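PDB 6KUN: 2-oxoglutarate-dependent dioxygenase DAO, which probably catalyses the irreversible, iron- and 2-oxoglutarate-dependent oxidation of the auxin indole-3-acetic acid to inactive 2-oxoindole-3-acetic acid. Local coordinates for residues R66-I71 with A102-D108; I71-Y76 with A88-C92; R270-F275 with L295-A300. All coordinates share one frame; numbering follows the deposited sequence.

Contact 1: residues R66-I71 with A102-D108; sequences RNADII and AFCARLD
Asn67 and Asp108 meet side chain to backbone where the loop that follows helix 61-66 packs on the C-terminal end of helix 97-106, beside the edge of the jelly-roll sheet. Among the polar contacts, Asn67 OD1 takes the N-H of Asp108 at 2.7 Å, nearly straight (167°) and on a lone pair. The amide nitrogen of the same side chain, Asn67 ND2, makes a long, weak bond to Asp108 O. An asparagine suits this buried place because one short side chain offers both an acceptor and a donor to the backbone leaving the helix. A water donates to Arg66 O and to Arg106 O, linking the loop to the helix end.

The charged pair lies further out. Arg66 NH2 forms a salt bridge to Asp108 OD2 at 2.7 Å, and NE reaches the same oxygen, but both bonds are bent and weak; the guanidinium is also paired with Asp62 through NH1.

Apolar packing fills the other end. Ile70 CD1 sits over one face of the Phe103 ring, 4.0 Å from its centroid, a CH-pi contact, and touches Leu107 CD2 at 3.7 Å. Phe103 CG stands anti to the backbone N (chi1 -177°), a setting that carries the ring beneath Ile70 and on to Leu91. Ile71 CG2 packs on Ala102 CB at 3.9 Å; the small alanine lets the branch come close to the helix.

Arg106 closes this end: Ile71 CG2 lies over a face of its guanidinium, while NH1 donates to Ile70 O at 2.9 Å, in the carbonyl plane.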
loop_
_atom_site.group_PDB
_atom_site.type_symbol
_atom_site.label_atom_id
_atom_site.label_comp_id
_atom_site.label_asym_id
_atom_site.label_seq_id
_atom_site.Cartn_x
_atom_site.Cartn_y
_atom_site.Cartn_z
ATOM N N ARG B 66 20.834 3.650 20.177
ATOM C CA ARG B 66 20.974 2.358 20.840
ATOM C C ARG B 66 20.925 1.180 19.863
ATOM O O ARG B 66 21.320 0.065 20.233
ATOM C CB ARG B 66 19.888 2.223 21.901
ATOM C CG ARG B 66 20.102 3.196 23.088
ATOM C CD ARG B 66 19.339 2.797 24.329
ATOM N NE ARG B 66 17.890 2.857 24.155
ATOM C CZ ARG B 66 17.190 3.982 24.044
ATOM N NH1 ARG B 66 17.811 5.158 24.077
ATOM N NH2 ARG B 66 15.867 3.935 23.889
ATOM N N ASN B 67 20.497 1.410 18.626
ATOM C CA ASN B 67 20.462 0.361 17.622
ATOM C C ASN B 67 21.676 0.364 16.724
ATOM O O ASN B 67 21.730 -0.419 15.774
ATOM C CB ASN B 67 19.178 0.522 16.794
ATOM C CG ASN B 67 17.989 -0.037 17.521
ATOM O OD1 ASN B 67 18.037 -1.168 18.028
ATOM N ND2 ASN B 67 16.896 0.730 17.561
ATOM N N ALA B 68 22.656 1.214 17.001
ATOM C CA ALA B 68 23.903 1.190 16.237
ATOM C C ALA B 68 24.835 0.136 16.795
ATOM O O ALA B 68 25.012 0.039 18.008
ATOM C CB ALA B 68 24.583 2.557 16.266
ATOM N N ASP B 69 25.426 -0.659 15.908
ATOM C CA ASP B 69 26.428 -1.651 16.277
ATOM C C ASP B 69 25.858 -2.737 17.183
ATOM O O ASP B 69 26.552 -3.288 18.041
ATOM C CB ASP B 69 27.629 -0.959 16.927
ATOM C CG ASP B 69 28.221 0.142 16.033
ATOM O OD1 ASP B 69 28.673 -0.168 14.902
ATOM O OD2 ASP B 69 28.208 1.323 16.458
ATOM N N ILE B 70 24.603 -3.143 16.979
ATOM C CA ILE B 70 24.024 -4.114 17.906
ATOM C C ILE B 70 24.605 -5.490 17.658
ATOM O O ILE B 70 24.653 -6.320 18.580
ATOM C CB ILE B 70 22.481 -4.114 17.851
ATOM C CG1 ILE B 70 21.960 -4.170 16.422
ATOM C CG2 ILE B 70 21.935 -2.896 18.618
ATOM C CD1 ILE B 70 20.410 -4.290 16.329
ATOM N N ILE B 71 25.016 -5.784 16.426
ATOM C CA ILE B 71 25.952 -6.888 16.166
ATOM C C ILE B 71 27.083 -6.345 15.309
ATOM O O ILE B 71 26.933 -5.315 14.636
ATOM C CB ILE B 71 25.293 -8.101 15.463
ATOM C CG1 ILE B 71 24.814 -7.735 14.068
ATOM C CG2 ILE B 71 24.128 -8.637 16.248
ATOM C CD1 ILE B 71 24.290 -8.902 13.282
ATOM N N ALA B 102 20.302 -12.629 16.503
ATOM C CA ALA B 102 20.874 -11.696 17.479
ATOM C C ALA B 102 20.546 -10.258 17.136
ATOM O O ALA B 102 20.312 -9.432 18.031
ATOM C CB ALA B 102 22.389 -11.898 17.561
ATOM N N PHE B 103 20.546 -9.923 15.859
ATOM C CA PHE B 103 20.130 -8.590 15.426
ATOM C C PHE B 103 18.719 -8.278 15.921
ATOM O O PHE B 103 18.493 -7.248 16.569
ATOM C CB PHE B 103 20.221 -8.493 13.893
ATOM C CG PHE B 103 19.880 -7.134 13.319
ATOM C CD1 PHE B 103 18.587 -6.836 12.928
ATOM C CD2 PHE B 103 20.850 -6.198 13.112
ATOM C CE1 PHE B 103 18.296 -5.603 12.390
ATOM C CE2 PHE B 103 20.551 -4.956 12.588
ATOM C CZ PHE B 103 19.260 -4.669 12.214
ATOM N N CYS B 104 17.763 -9.167 15.630
ATOM C CA CYS B 104 16.369 -8.884 15.998
ATOM C C CYS B 104 16.169 -8.960 17.505
ATOM O O CYS B 104 15.325 -8.254 18.044
ATOM C CB CYS B 104 15.437 -9.840 15.266
ATOM S SG CYS B 104 15.553 -9.584 13.405
ATOM N N ALA B 105 16.938 -9.797 18.192
ATOM C CA ALA B 105 16.819 -9.883 19.644
ATOM C C ALA B 105 17.335 -8.607 20.305
ATOM O O ALA B 105 16.839 -8.219 21.367
ATOM C CB ALA B 105 17.565 -11.108 20.162
ATOM N N ARG B 106 18.279 -7.917 19.642
ATOM C CA ARG B 106 18.954 -6.768 20.204
ATOM C C ARG B 106 18.415 -5.436 19.749
ATOM O O ARG B 106 18.802 -4.405 20.304
ATOM C CB ARG B 106 20.445 -6.837 19.903
ATOM C CG ARG B 106 21.093 -8.013 20.573
ATOM C CD ARG B 106 22.596 -8.005 20.343
ATOM N NE ARG B 106 23.141 -9.348 20.543
ATOM C CZ ARG B 106 24.396 -9.713 20.281
ATOM N NH1 ARG B 106 25.268 -8.844 19.807
ATOM N NH2 ARG B 106 24.748 -10.955 20.479
ATOM N N LEU B 107 17.516 -5.417 18.785
ATOM C CA LEU B 107 16.890 -4.166 18.389
ATOM C C LEU B 107 16.141 -3.555 19.555
ATOM O O LEU B 107 15.391 -4.237 20.257
ATOM C CB LEU B 107 15.913 -4.394 17.243
ATOM C CG LEU B 107 16.494 -4.516 15.851
ATOM C CD1 LEU B 107 15.360 -5.021 14.955
ATOM C CD2 LEU B 107 17.014 -3.202 15.348
ATOM N N ASP B 108 16.317 -2.269 19.743
ATOM C CA ASP B 108 15.505 -1.541 20.715
ATOM C C ASP B 108 14.182 -1.144 20.028
ATOM O O ASP B 108 14.096 -0.127 19.341
ATOM C CB ASP B 108 16.258 -0.325 21.223
ATOM C CG ASP B 108 15.473 0.424 22.260
ATOM O OD1 ASP B 108 14.386 -0.048 22.675
ATOM O OD2 ASP B 108 15.967 1.490 22.658
HETATM O O HOH W 1 19.441 -1.770 21.184
#

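Contact 2: residues I71-Y76 with A88-C92; sequences IPGSGY and AFGLC
Tyr76 turns the edge of its ring toward the face of Phe89 in the closely packed part of this contact. The centroids are 5.1 Å apart and the planes 60° from each other, an edge-to-face pair in which Tyr76 CD1 comes within 3.6 Å of Phe89 CZ. With CG anti to the backbone N (chi1 178°), the tyrosine ring is carried out across the neighbouring strand, and its hydroxyl is hydrogen-bonded to Glu87. Phe89 suits its place because its ring offers a face to Tyr76 and also meets the ring of Phe57 edge-to-face.

Next to the rings a pair of glycines completes the tight part. Gly75 N donates to Gly90 O at 2.8 Å, and Gly90 N returns a bond to Gly75 O at 3.1 Å. These are the paired bonds of an antiparallel beta hairpin formed by strands 75-77 and 86-92, at the margin of the large sheet of the jelly-roll fold; on its other side strand 86-92 is bonded to strand 151-158. Gly75 has a positive phi of 136°, a backbone conformation in which a CB would press on the carbonyl oxygen of Ser74.

The other end is looser: strand pairing gives way to a type II turn, Ile71 to Ser74, whose corner residues Pro72 and positive-phi Gly73 are exposed. Here a side chain replaces the backbone: Ser74 OG accepts the N-H of Cys92 at 2.8 Å. Ile71 CD1 comes to 3.6 Å from Cys92 O and touches Leu91 CD2 loosely. On the solvent side, a water lies 2.8 Å from Pro72 O and 2.7 Å from Cys92 O.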
loop_
_atom_site.group_PDB
_atom_site.type_symbol
_atom_site.label_atom_id
_atom_site.label_comp_id
_atom_site.label_asym_id
_atom_site.label_seq_id
_atom_site.Cartn_x
_atom_site.Cartn_y
_atom_site.Cartn_z
ATOM N N ILE B 71 25.016 -5.784 16.426
ATOM C CA ILE B 71 25.952 -6.888 16.166
ATOM C C ILE B 71 27.083 -6.345 15.309
ATOM O O ILE B 71 26.933 -5.315 14.636
ATOM C CB ILE B 71 25.293 -8.101 15.463
ATOM C CG1 ILE B 71 24.814 -7.735 14.068
ATOM C CG2 ILE B 71 24.128 -8.637 16.248
ATOM C CD1 ILE B 71 24.290 -8.902 13.282
ATOM N N PRO B 72 28.225 -6.998 15.325
ATOM C CA PRO B 72 29.424 -6.365 14.770
ATOM C C PRO B 72 29.203 -5.897 13.350
ATOM O O PRO B 72 28.821 -6.692 12.489
ATOM C CB PRO B 72 30.469 -7.486 14.847
ATOM C CG PRO B 72 29.996 -8.337 15.959
ATOM C CD PRO B 72 28.501 -8.356 15.810
ATOM N N GLY B 73 29.369 -4.594 13.122
ATOM C CA GLY B 73 29.197 -4.007 11.804
ATOM C C GLY B 73 27.778 -3.698 11.384
ATOM O O GLY B 73 27.586 -3.153 10.299
ATOM N N SER B 74 26.765 -4.023 12.188
ATOM C CA SER B 74 25.388 -3.925 11.729
ATOM C C SER B 74 24.556 -3.168 12.753
ATOM O O SER B 74 24.864 -3.133 13.936
ATOM C CB SER B 74 24.789 -5.309 11.502
ATOM O OG SER B 74 25.347 -5.944 10.365
ATOM N N GLY B 75 23.472 -2.570 12.265
ATOM C CA GLY B 75 22.610 -1.757 13.101
ATOM C C GLY B 75 22.228 -0.490 12.403
ATOM O O GLY B 75 22.315 -0.374 11.191
ATOM N N TYR B 76 21.787 0.478 13.183
ATOM C CA TYR B 76 21.392 1.763 12.629
ATOM C C TYR B 76 22.602 2.566 12.148
ATOM O O TYR B 76 23.695 2.479 12.702
ATOM C CB TYR B 76 20.619 2.547 13.700
ATOM C CG TYR B 76 20.193 3.914 13.270
ATOM C CD1 TYR B 76 19.119 4.086 12.426
ATOM C CD2 TYR B 76 20.851 5.034 13.714
ATOM C CE1 TYR B 76 18.717 5.338 12.030
ATOM C CE2 TYR B 76 20.459 6.295 13.327
ATOM C CZ TYR B 76 19.412 6.446 12.498
ATOM O OH TYR B 76 19.026 7.699 12.095
ATOM N N ALA B 88 19.445 4.453 7.777
ATOM C CA ALA B 88 19.185 3.067 7.457
ATOM C C ALA B 88 19.487 2.169 8.639
ATOM O O ALA B 88 20.137 2.569 9.608
ATOM C CB ALA B 88 20.014 2.619 6.247
ATOM N N PHE B 89 18.968 0.942 8.533
ATOM C CA PHE B 89 19.297 -0.181 9.401
ATOM C C PHE B 89 19.817 -1.275 8.496
ATOM O O PHE B 89 19.126 -1.646 7.529
ATOM C CB PHE B 89 18.065 -0.722 10.160
ATOM C CG PHE B 89 17.491 0.217 11.173
ATOM C CD1 PHE B 89 16.625 1.233 10.797
ATOM C CD2 PHE B 89 17.745 0.017 12.529
ATOM C CE1 PHE B 89 16.045 2.072 11.750
ATOM C CE2 PHE B 89 17.181 0.845 13.491
ATOM C CZ PHE B 89 16.332 1.866 13.114
ATOM N N GLY B 90 21.011 -1.772 8.775
ATOM C CA GLY B 90 21.614 -2.833 7.995
ATOM C C GLY B 90 21.971 -4.033 8.844
ATOM O O GLY B 90 22.352 -3.892 10.017
ATOM N N LEU B 91 21.895 -5.201 8.228
ATOM C CA LEU B 91 22.117 -6.488 8.871
ATOM C C LEU B 91 22.976 -7.339 7.958
ATOM O O LEU B 91 22.551 -7.712 6.869
ATOM C CB LEU B 91 20.801 -7.183 9.159
ATOM C CG LEU B 91 20.815 -8.481 9.964
ATOM C CD1 LEU B 91 19.377 -9.064 9.860
ATOM C CD2 LEU B 91 21.805 -9.514 9.588
ATOM N N CYS B 92 24.171 -7.636 8.416
ATOM C CA CYS B 92 25.116 -8.607 7.848
ATOM C C CYS B 92 25.545 -9.533 8.986
ATOM O O CYS B 92 25.905 -9.035 10.063
ATOM C CB CYS B 92 26.333 -7.878 7.275
ATOM S SG CYS B 92 27.287 -8.857 6.132
HETATM O O HOH W 2 27.620 -9.247 12.132
#

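Contact 3: residues R270-F275 with L295-A300; sequences RRYREF and LARLAA
The C-terminal tail of the chain, after helix 277-287, is laid against the loop that leads into strand 275-276, with a single backbone bridge between Tyr272 and Ala299. Two bonds flank that pair. Arg273 N donates to Leu298 O at 2.8 Å, and Ala300 N donates to Arg271 O at 3.1 Å.

Arg273 adds a side-chain grip. Its chain bends at chi3 (62°), which folds the guanidinium back over the tail, and two of its nitrogens bind Ala299 O side-on. NH2 lies 2.9 Å from Ala299 O, in the carbonyl plane and on a lone pair; NE is 3.3 Å from the same oxygen and above that plane. Leu298 CA lies over one face of the guanidinium. An arginine fits this exposed edge because its long chain can reach back to a backbone carbonyl of the tail.

Underneath, Leu298 CD1 stands over the centre of the Phe275 ring, 4.0 Å from the centroid, in a CH-pi contact. Leu295 packs between two rings, its CB 3.8 Å from Tyr272 CE1 and its CD2 against Phe275 CZ. Tyr272 OH is hydrogen-bonded to Gln220, and the Phe275 ring also meets Tyr280 of helix 277-287.

Ala299 O thus receives two N-H groups from one cation. The positive charge would be expected to polarise this carbonyl and so probably to strengthen both bonds; the apolar packing of Leu295 and Leu298 on Tyr272 and Phe275 needs no such charge.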
loop_
_atom_site.group_PDB
_atom_site.type_symbol
_atom_site.label_atom_id
_atom_site.label_comp_id
_atom_site.label_asym_id
_atom_site.label_seq_id
_atom_site.Cartn_x
_atom_site.Cartn_y
_atom_site.Cartn_z
ATOM N N ARG B 270 36.626 -16.571 -21.421
ATOM C CA ARG B 270 36.673 -16.134 -20.028
ATOM C C ARG B 270 37.074 -14.671 -19.876
ATOM O O ARG B 270 38.178 -14.262 -20.240
ATOM C CB ARG B 270 37.657 -17.033 -19.307
ATOM C CG ARG B 270 37.840 -16.675 -17.828
ATOM C CD ARG B 270 37.854 -17.927 -16.976
ATOM N NE ARG B 270 38.076 -17.623 -15.566
ATOM C CZ ARG B 270 37.304 -16.823 -14.832
ATOM N NH1 ARG B 270 36.255 -16.220 -15.366
ATOM N NH2 ARG B 270 37.596 -16.616 -13.557
ATOM N N ARG B 271 36.163 -13.881 -19.306
ATOM C CA ARG B 271 36.267 -12.426 -19.314
ATOM C C ARG B 271 37.087 -11.869 -18.156
ATOM O O ARG B 271 37.821 -10.898 -18.337
ATOM C CB ARG B 271 34.867 -11.784 -19.273
ATOM C CG ARG B 271 34.026 -12.021 -20.529
ATOM C CD ARG B 271 34.219 -10.927 -21.568
ATOM N NE ARG B 271 33.092 -9.997 -21.614
ATOM C CZ ARG B 271 31.872 -10.317 -22.046
ATOM N NH1 ARG B 271 31.608 -11.557 -22.449
ATOM N NH2 ARG B 271 30.912 -9.403 -22.058
ATOM N N TYR B 272 36.994 -12.466 -16.973
ATOM C CA TYR B 272 37.566 -11.881 -15.776
ATOM C C TYR B 272 38.425 -12.904 -15.074
ATOM O O TYR B 272 38.096 -14.100 -15.067
ATOM C CB TYR B 272 36.472 -11.378 -14.840
ATOM C CG TYR B 272 35.525 -10.378 -15.478
ATOM C CD1 TYR B 272 35.877 -9.049 -15.613
ATOM C CD2 TYR B 272 34.278 -10.763 -15.915
ATOM C CE1 TYR B 272 35.005 -8.132 -16.164
ATOM C CE2 TYR B 272 33.408 -9.868 -16.497
ATOM C CZ TYR B 272 33.781 -8.543 -16.590
ATOM O OH TYR B 272 32.916 -7.629 -17.174
ATOM N N ARG B 273 39.526 -12.432 -14.495
ATOM C CA ARG B 273 40.286 -13.310 -13.613
ATOM C C ARG B 273 39.453 -13.595 -12.370
ATOM O O ARG B 273 38.555 -12.819 -12.006
ATOM C CB ARG B 273 41.634 -12.670 -13.240
ATOM C CG ARG B 273 41.595 -11.699 -12.102
ATOM C CD ARG B 273 42.875 -10.850 -12.054
ATOM N NE ARG B 273 43.032 -10.038 -13.256
ATOM C CZ ARG B 273 43.609 -8.841 -13.290
ATOM N NH1 ARG B 273 44.084 -8.298 -12.179
ATOM N NH2 ARG B 273 43.691 -8.182 -14.431
ATOM N N GLU B 274 39.757 -14.717 -11.716
ATOM C CA GLU B 274 39.169 -15.004 -10.412
ATOM C C GLU B 274 39.604 -13.924 -9.421
ATOM O O GLU B 274 40.739 -13.432 -9.488
ATOM C CB GLU B 274 39.588 -16.380 -9.900
ATOM C CG GLU B 274 39.151 -17.542 -10.784
ATOM C CD GLU B 274 39.512 -18.900 -10.207
ATOM O OE1 GLU B 274 40.227 -18.963 -9.184
ATOM O OE2 GLU B 274 39.089 -19.910 -10.794
ATOM N N PHE B 275 38.683 -13.533 -8.525
ATOM C CA PHE B 275 38.972 -12.538 -7.516
ATOM C C PHE B 275 38.146 -12.799 -6.261
ATOM O O PHE B 275 37.109 -13.486 -6.275
ATOM C CB PHE B 275 38.787 -11.106 -8.053
ATOM C CG PHE B 275 37.367 -10.771 -8.486
ATOM C CD1 PHE B 275 36.945 -11.040 -9.786
ATOM C CD2 PHE B 275 36.492 -10.169 -7.614
ATOM C CE1 PHE B 275 35.654 -10.732 -10.177
ATOM C CE2 PHE B 275 35.207 -9.845 -7.990
ATOM C CZ PHE B 275 34.791 -10.138 -9.262
ATOM N N LEU B 295 35.545 -3.297 -12.748
ATOM C CA LEU B 295 35.705 -4.661 -13.253
ATOM C C LEU B 295 36.682 -4.730 -14.415
ATOM O O LEU B 295 37.243 -5.791 -14.686
ATOM C CB LEU B 295 34.386 -5.262 -13.709
ATOM C CG LEU B 295 33.502 -5.863 -12.628
ATOM C CD1 LEU B 295 32.271 -6.480 -13.328
ATOM C CD2 LEU B 295 34.191 -6.885 -11.766
ATOM N N ALA B 296 36.851 -3.639 -15.159
ATOM C CA ALA B 296 37.792 -3.681 -16.279
ATOM C C ALA B 296 39.216 -3.863 -15.786
ATOM O O ALA B 296 40.070 -4.350 -16.526
ATOM C CB ALA B 296 37.696 -2.412 -17.125
ATOM N N ARG B 297 39.494 -3.510 -14.531
ATOM C CA ARG B 297 40.823 -3.769 -14.008
ATOM C C ARG B 297 41.043 -5.244 -13.723
ATOM O O ARG B 297 42.156 -5.621 -13.373
ATOM C CB ARG B 297 41.025 -2.935 -12.741
ATOM C CG ARG B 297 40.658 -1.478 -12.960
ATOM C CD ARG B 297 40.721 -0.711 -11.697
ATOM N NE ARG B 297 40.438 0.700 -11.888
ATOM C CZ ARG B 297 41.340 1.601 -12.252
ATOM N NH1 ARG B 297 42.591 1.228 -12.495
ATOM N NH2 ARG B 297 40.994 2.869 -12.385
ATOM N N LEU B 298 40.016 -6.081 -13.860
ATOM C CA LEU B 298 40.087 -7.500 -13.536
ATOM C C LEU B 298 39.991 -8.399 -14.774
ATOM O O LEU B 298 39.702 -9.592 -14.650
ATOM C CB LEU B 298 38.991 -7.831 -12.518
ATOM C CG LEU B 298 39.154 -7.052 -11.214
ATOM C CD1 LEU B 298 38.034 -7.230 -10.215
ATOM C CD2 LEU B 298 40.473 -7.487 -10.571
ATOM N N ALA B 299 40.246 -7.847 -15.957
ATOM C CA ALA B 299 40.243 -8.638 -17.183
ATOM C C ALA B 299 41.225 -9.809 -17.110
ATOM O O ALA B 299 42.266 -9.757 -16.452
ATOM C CB ALA B 299 40.590 -7.754 -18.383
ATOM N N ALA B 300 40.877 -10.888 -17.796
ATOM C CA ALA B 300 41.641 -12.125 -17.722
ATOM C C ALA B 300 43.049 -11.999 -18.339
ATOM O O ALA B 300 43.301 -11.096 -19.142
ATOM C CB ALA B 300 40.868 -13.254 -18.413
#

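Overall arrangement
From the N terminus, the chain leaves helix 61-66 through 66-71, forms the hairpin of strands 75-77 and 86-92, and enters helix 97-106. Contact 1 closes that whole excursion, and contact 2 is nested inside it, closing the shorter loop of the hairpin. The two share Ile71 and touch through Phe103 CE2 and Gly90 O, and through a probable hydrogen bond of 2.7 Å from Tyr76 N to Asn67 O. Together they join helix 97-106 to the margin of the large sheet. Contact 3 comes later in series, closing a loop around helix 277-287 and tying the C-terminal tail to the loop before strand 275-276; its centre is about 38 Å from that of contact 1 and 31 Å from that of contact 2.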